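Local structure of MccF (Escherichia coli, 4IIY) at residues F231-G243 with P346-N359. The protein confers self-immunity to microcin C7, probably as a serine carboxypeptidase-like hydrolase of the peptidase S66 family. The protein carries 1 engineered substitution. Sequence-based numbering, arbitrary orientation.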
loop_
_atom_site.group_PDB
_atom_site.type_symbol
_atom_site.label_atom_id
_atom_site.label_comp_id
_atom_site.label_asym_id
_atom_site.label_seq_id
_atom_site.Cartn_x
_atom_site.Cartn_y
_atom_site.Cartn_z
ATOM N N PHE B 231 -21.569 -15.216 9.336
ATOM C CA PHE B 231 -22.247 -13.960 9.623
ATOM C C PHE B 231 -22.094 -13.656 11.110
ATOM O O PHE B 231 -22.720 -14.309 11.957
ATOM C CB PHE B 231 -23.737 -14.052 9.263
ATOM C CG PHE B 231 -24.025 -14.079 7.778
ATOM C CD1 PHE B 231 -24.577 -12.976 7.153
ATOM C CD2 PHE B 231 -23.766 -15.211 7.017
ATOM C CE1 PHE B 231 -24.864 -12.984 5.803
ATOM C CE2 PHE B 231 -24.045 -15.223 5.656
ATOM C CZ PHE B 231 -24.600 -14.108 5.049
ATOM N N TYR B 232 -21.266 -12.672 11.433
ATOM C CA TYR B 232 -21.032 -12.283 12.819
ATOM C C TYR B 232 -21.876 -11.072 13.184
ATOM O O TYR B 232 -21.563 -9.943 12.816
ATOM C CB TYR B 232 -19.549 -11.975 13.041
ATOM C CG TYR B 232 -18.644 -13.160 12.846
ATOM C CD1 TYR B 232 -18.546 -14.144 13.819
ATOM C CD2 TYR B 232 -17.857 -13.285 11.703
ATOM C CE1 TYR B 232 -17.714 -15.229 13.655
ATOM C CE2 TYR B 232 -17.016 -14.365 11.531
ATOM C CZ TYR B 232 -16.948 -15.333 12.513
ATOM O OH TYR B 232 -16.120 -16.416 12.359
ATOM N N GLY B 233 -22.959 -11.311 13.908
ATOM C CA GLY B 233 -23.852 -10.240 14.293
ATOM C C GLY B 233 -25.276 -10.743 14.310
ATOM O O GLY B 233 -25.523 -11.933 14.112
ATOM N N SER B 234 -26.212 -9.834 14.546
ATOM C CA SER B 234 -27.625 -10.179 14.537
ATOM C C SER B 234 -28.413 -9.050 13.897
ATOM O O SER B 234 -27.889 -7.950 13.686
ATOM C CB SER B 234 -28.134 -10.443 15.959
ATOM O OG SER B 234 -28.092 -9.261 16.740
ATOM N N GLY B 235 -29.672 -9.319 13.591
ATOM C CA GLY B 235 -30.522 -8.327 12.971
ATOM C C GLY B 235 -30.150 -8.080 11.523
ATOM O O GLY B 235 -29.445 -8.879 10.901
ATOM N N LYS B 236 -30.634 -6.969 10.989
ATOM C CA LYS B 236 -30.445 -6.623 9.591
ATOM C C LYS B 236 -29.822 -5.237 9.500
ATOM O O LYS B 236 -30.248 -4.305 10.195
ATOM C CB LYS B 236 -31.796 -6.655 8.863
ATOM C CG LYS B 236 -31.710 -6.522 7.352
ATOM C CD LYS B 236 -33.009 -6.939 6.668
ATOM C CE LYS B 236 -34.158 -6.020 7.030
ATOM N NZ LYS B 236 -35.367 -6.317 6.207
ATOM N N VAL B 237 -28.798 -5.108 8.661
ATOM C CA VAL B 237 -28.154 -3.825 8.407
ATOM C C VAL B 237 -28.301 -3.471 6.939
ATOM O O VAL B 237 -27.954 -4.269 6.071
ATOM C CB VAL B 237 -26.651 -3.860 8.752
ATOM C CG1 VAL B 237 -25.987 -2.538 8.373
ATOM C CG2 VAL B 237 -26.453 -4.161 10.230
ATOM N N GLU B 238 -28.799 -2.273 6.661
ATOM C CA GLU B 238 -28.960 -1.799 5.294
ATOM C C GLU B 238 -28.221 -0.482 5.114
ATOM O O GLU B 238 -28.391 0.448 5.907
ATOM C CB GLU B 238 -30.436 -1.609 4.935
ATOM C CG GLU B 238 -30.662 -1.142 3.509
ATOM C CD GLU B 238 -32.128 -1.159 3.122
ATOM O OE1 GLU B 238 -32.970 -1.451 3.999
ATOM O OE2 GLU B 238 -32.439 -0.886 1.943
ATOM N N GLY B 239 -27.396 -0.394 4.075
ATOM C CA GLY B 239 -26.629 0.815 3.823
ATOM C C GLY B 239 -25.920 0.752 2.487
ATOM O O GLY B 239 -25.792 -0.321 1.888
ATOM N N ARG B 240 -25.467 1.906 2.011
ATOM C CA ARG B 240 -24.720 1.992 0.761
ATOM C C ARG B 240 -23.406 1.231 0.867
ATOM O O ARG B 240 -22.641 1.448 1.797
ATOM C CB ARG B 240 -24.409 3.457 0.457
ATOM C CG ARG B 240 -23.604 3.650 -0.814
ATOM C CD ARG B 240 -23.207 5.103 -1.039
ATOM N NE ARG B 240 -22.266 5.571 -0.025
ATOM C CZ ARG B 240 -21.362 6.526 -0.222
ATOM N NH1 ARG B 240 -21.254 7.120 -1.407
ATOM N NH2 ARG B 240 -20.556 6.877 0.772
ATOM N N VAL B 241 -23.136 0.355 -0.098
ATOM C CA VAL B 241 -21.871 -0.369 -0.095
ATOM C C VAL B 241 -20.774 0.413 -0.824
ATOM O O VAL B 241 -21.004 0.983 -1.897
ATOM C CB VAL B 241 -22.020 -1.791 -0.676
ATOM C CG1 VAL B 241 -22.381 -1.769 -2.151
ATOM C CG2 VAL B 241 -20.742 -2.597 -0.452
ATOM N N ILE B 242 -19.591 0.451 -0.219
ATOM C CA ILE B 242 -18.453 1.174 -0.781
ATOM C C ILE B 242 -17.202 0.345 -0.536
ATOM O O ILE B 242 -17.061 -0.276 0.520
ATOM C CB ILE B 242 -18.268 2.560 -0.106
ATOM C CG1 ILE B 242 -19.435 3.485 -0.419
ATOM C CG2 ILE B 242 -16.974 3.231 -0.566
ATOM C CD1 ILE B 242 -19.416 4.014 -1.832
ATOM N N GLY B 243 -16.285 0.343 -1.503
ATOM C CA GLY B 243 -14.981 -0.270 -1.292
ATOM C C GLY B 243 -14.433 -0.990 -2.505
ATOM O O GLY B 243 -14.489 -0.473 -3.618
ATOM N N PRO B 346 -22.819 -4.608 -7.550
ATOM C CA PRO B 346 -22.799 -3.167 -7.831
ATOM C C PRO B 346 -22.242 -2.418 -6.619
ATOM O O PRO B 346 -22.579 -2.748 -5.475
ATOM C CB PRO B 346 -24.281 -2.832 -8.042
ATOM C CG PRO B 346 -25.015 -3.848 -7.213
ATOM C CD PRO B 346 -24.183 -5.117 -7.320
ATOM N N LEU B 347 -21.389 -1.433 -6.864
ATOM C CA LEU B 347 -20.837 -0.593 -5.807
ATOM C C LEU B 347 -21.517 0.773 -5.772
ATOM O O LEU B 347 -21.755 1.380 -6.817
ATOM C CB LEU B 347 -19.341 -0.389 -6.026
ATOM C CG LEU B 347 -18.476 -1.648 -6.026
ATOM C CD1 LEU B 347 -17.074 -1.319 -6.500
ATOM C CD2 LEU B 347 -18.441 -2.254 -4.648
ATOM N N GLY B 348 -21.818 1.253 -4.566
ATOM C CA GLY B 348 -22.400 2.574 -4.399
ATOM C C GLY B 348 -23.909 2.602 -4.279
ATOM O O GLY B 348 -24.510 3.678 -4.295
ATOM N N VAL B 349 -24.526 1.430 -4.162
ATOM C CA VAL B 349 -25.965 1.322 -3.912
ATOM C C VAL B 349 -26.210 0.577 -2.606
ATOM O O VAL B 349 -25.307 -0.070 -2.069
ATOM C CB VAL B 349 -26.715 0.593 -5.055
ATOM C CG1 VAL B 349 -26.603 1.375 -6.357
ATOM C CG2 VAL B 349 -26.207 -0.848 -5.232
ATOM N N LYS B 350 -27.439 0.659 -2.101
ATOM C CA LYS B 350 -27.788 0.004 -0.853
ATOM C C LYS B 350 -27.870 -1.517 -0.972
ATOM O O LYS B 350 -28.459 -2.060 -1.910
ATOM C CB LYS B 350 -29.109 0.554 -0.299
ATOM C CG LYS B 350 -28.997 1.971 0.246
ATOM C CD LYS B 350 -30.348 2.494 0.703
ATOM C CE LYS B 350 -30.257 3.953 1.116
ATOM N NZ LYS B 350 -31.586 4.508 1.513
ATOM N N LEU B 351 -27.282 -2.172 0.022
ATOM C CA LEU B 351 -27.457 -3.598 0.268
ATOM C C LEU B 351 -28.086 -3.782 1.638
ATOM O O LEU B 351 -27.971 -2.915 2.506
ATOM C CB LEU B 351 -26.110 -4.326 0.293
ATOM C CG LEU B 351 -25.102 -4.074 -0.817
ATOM C CD1 LEU B 351 -23.855 -4.908 -0.547
ATOM C CD2 LEU B 351 -25.702 -4.411 -2.171
ATOM N N ALA B 352 -28.723 -4.928 1.843
ATOM C CA ALA B 352 -29.190 -5.319 3.167
ATOM C C ALA B 352 -28.578 -6.659 3.531
ATOM O O ALA B 352 -28.745 -7.645 2.801
ATOM C CB ALA B 352 -30.721 -5.394 3.219
ATOM N N ILE B 353 -27.856 -6.697 4.642
ATOM C CA ILE B 353 -27.326 -7.946 5.157
ATOM C C ILE B 353 -28.209 -8.389 6.314
ATOM O O ILE B 353 -28.362 -7.664 7.300
ATOM C CB ILE B 353 -25.876 -7.801 5.660
ATOM C CG1 ILE B 353 -24.968 -7.206 4.578
ATOM C CG2 ILE B 353 -25.351 -9.156 6.139
ATOM C CD1 ILE B 353 -23.585 -6.844 5.092
ATOM N N ASP B 354 -28.801 -9.573 6.189
ATOM C CA ASP B 354 -29.596 -10.129 7.271
ATOM C C ASP B 354 -28.740 -11.134 8.010
ATOM O O ASP B 354 -28.505 -12.246 7.538
ATOM C CB ASP B 354 -30.859 -10.781 6.722
ATOM C CG ASP B 354 -31.816 -11.210 7.815
ATOM O OD1 ASP B 354 -31.361 -11.540 8.924
ATOM O OD2 ASP B 354 -33.041 -11.206 7.544
ATOM N N PHE B 355 -28.241 -10.722 9.163
ATOM C CA PHE B 355 -27.362 -11.567 9.953
ATOM C C PHE B 355 -28.086 -12.736 10.612
ATOM O O PHE B 355 -27.475 -13.770 10.887
ATOM C CB PHE B 355 -26.610 -10.722 10.977
ATOM C CG PHE B 355 -25.574 -9.840 10.356
ATOM C CD1 PHE B 355 -24.292 -10.310 10.137
ATOM C CD2 PHE B 355 -25.893 -8.557 9.943
ATOM C CE1 PHE B 355 -23.338 -9.506 9.546
ATOM C CE2 PHE B 355 -24.941 -7.756 9.343
ATOM C CZ PHE B 355 -23.670 -8.237 9.143
ATOM N N ASP B 356 -29.383 -12.575 10.846
ATOM C CA ASP B 356 -30.166 -13.649 11.455
ATOM C C ASP B 356 -30.472 -14.748 10.444
ATOM O O ASP B 356 -30.371 -15.932 10.753
ATOM C CB ASP B 356 -31.467 -13.103 12.047
ATOM C CG ASP B 356 -31.235 -12.114 13.181
ATOM O OD1 ASP B 356 -30.185 -12.194 13.850
ATOM O OD2 ASP B 356 -32.115 -11.257 13.394
ATOM N N ASN B 357 -30.834 -14.348 9.233
ATOM C CA ASN B 357 -31.162 -15.307 8.175
ATOM C C ASN B 357 -29.984 -15.668 7.270
ATOM O O ASN B 357 -30.132 -16.452 6.335
ATOM C CB ASN B 357 -32.355 -14.804 7.358
ATOM C CG ASN B 357 -33.626 -14.790 8.168
ATOM O OD1 ASN B 357 -34.199 -13.731 8.450
ATOM N ND2 ASN B 357 -34.056 -15.962 8.574
ATOM N N LYS B 358 -28.817 -15.092 7.559
ATOM C CA LYS B 358 -27.583 -15.401 6.825
ATOM C C LYS B 358 -27.726 -15.179 5.326
ATOM O O LYS B 358 -27.463 -16.081 4.531
ATOM C CB LYS B 358 -27.118 -16.837 7.085
ATOM C CG LYS B 358 -27.183 -17.287 8.533
ATOM C CD LYS B 358 -26.363 -16.437 9.457
ATOM C CE LYS B 358 -26.425 -16.992 10.876
ATOM N NZ LYS B 358 -26.110 -15.959 11.904
ATOM N N ASN B 359 -28.138 -13.978 4.936
ATOM C CA ASN B 359 -28.206 -13.652 3.518
ATOM C C ASN B 359 -27.871 -12.189 3.260
ATOM O O ASN B 359 -27.743 -11.389 4.192
ATOM C CB ASN B 359 -29.549 -14.075 2.891
ATOM C CG ASN B 359 -30.751 -13.344 3.489
ATOM O OD1 ASN B 359 -30.686 -12.160 3.809
ATOM N ND2 ASN B 359 -31.871 -14.066 3.630
#
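The shortest backbone bonds include I353 N to V237 O at 2.8 Å, with 161° at the hydrogen; a CA-H...O contact from A352 CA to V237 O (3.3 Å) flanks it. The reciprocal bond V237 N to I353 O, and the same two-way pairing of G239 with L351, identify hydrogen-bonded pairs of an antiparallel register. K236-D354, E238-A352 and R240-K350 are the non-hydrogen-bonded pairs, with side chains on the other face from V237, L351 and I353. On that latter face V241 CB meets L351 CD1 at 3.6 Å.

Beyond K236-D354, F355 N donates to G235 O at 2.8 Å; the same oxygen lies at the edge of the F355 ring, whose CE2 meets V237 CG2. G235 N donates to D356 OD1 at 2.9 Å from above the carboxylate plane, while D354 OD1 accepts from N357 N in an Asx motif. Opposite D354, K358 and N359 form a G1 bulge that brings the lysine backbone over F231: K358 CA lies 3.5 Å from the F231 ring centroid, 5° off its normal, a CH-pi contact. Turned once at chi2 (-59°) and extended beyond, the K358 chain runs alongside F231, CD against F231 CB, and NZ donates to F355 O at 2.8 Å. F231 CB also meets F355 CD1, and the F231 ring edge takes I353 CG2, 3.9 Å from CE1. With an alanine in place of F231, K358 CA would probably lose its ring face and a gap open beside I353 CG2.

Strand 350-354 runs between strands 236-245 and 359-362 in the mixed sheet of the C-terminal region; L351 and I353 touch I299 of strand 297-301 and I360 of strand 359-362, and V241 packs on F268 of strand 266-270.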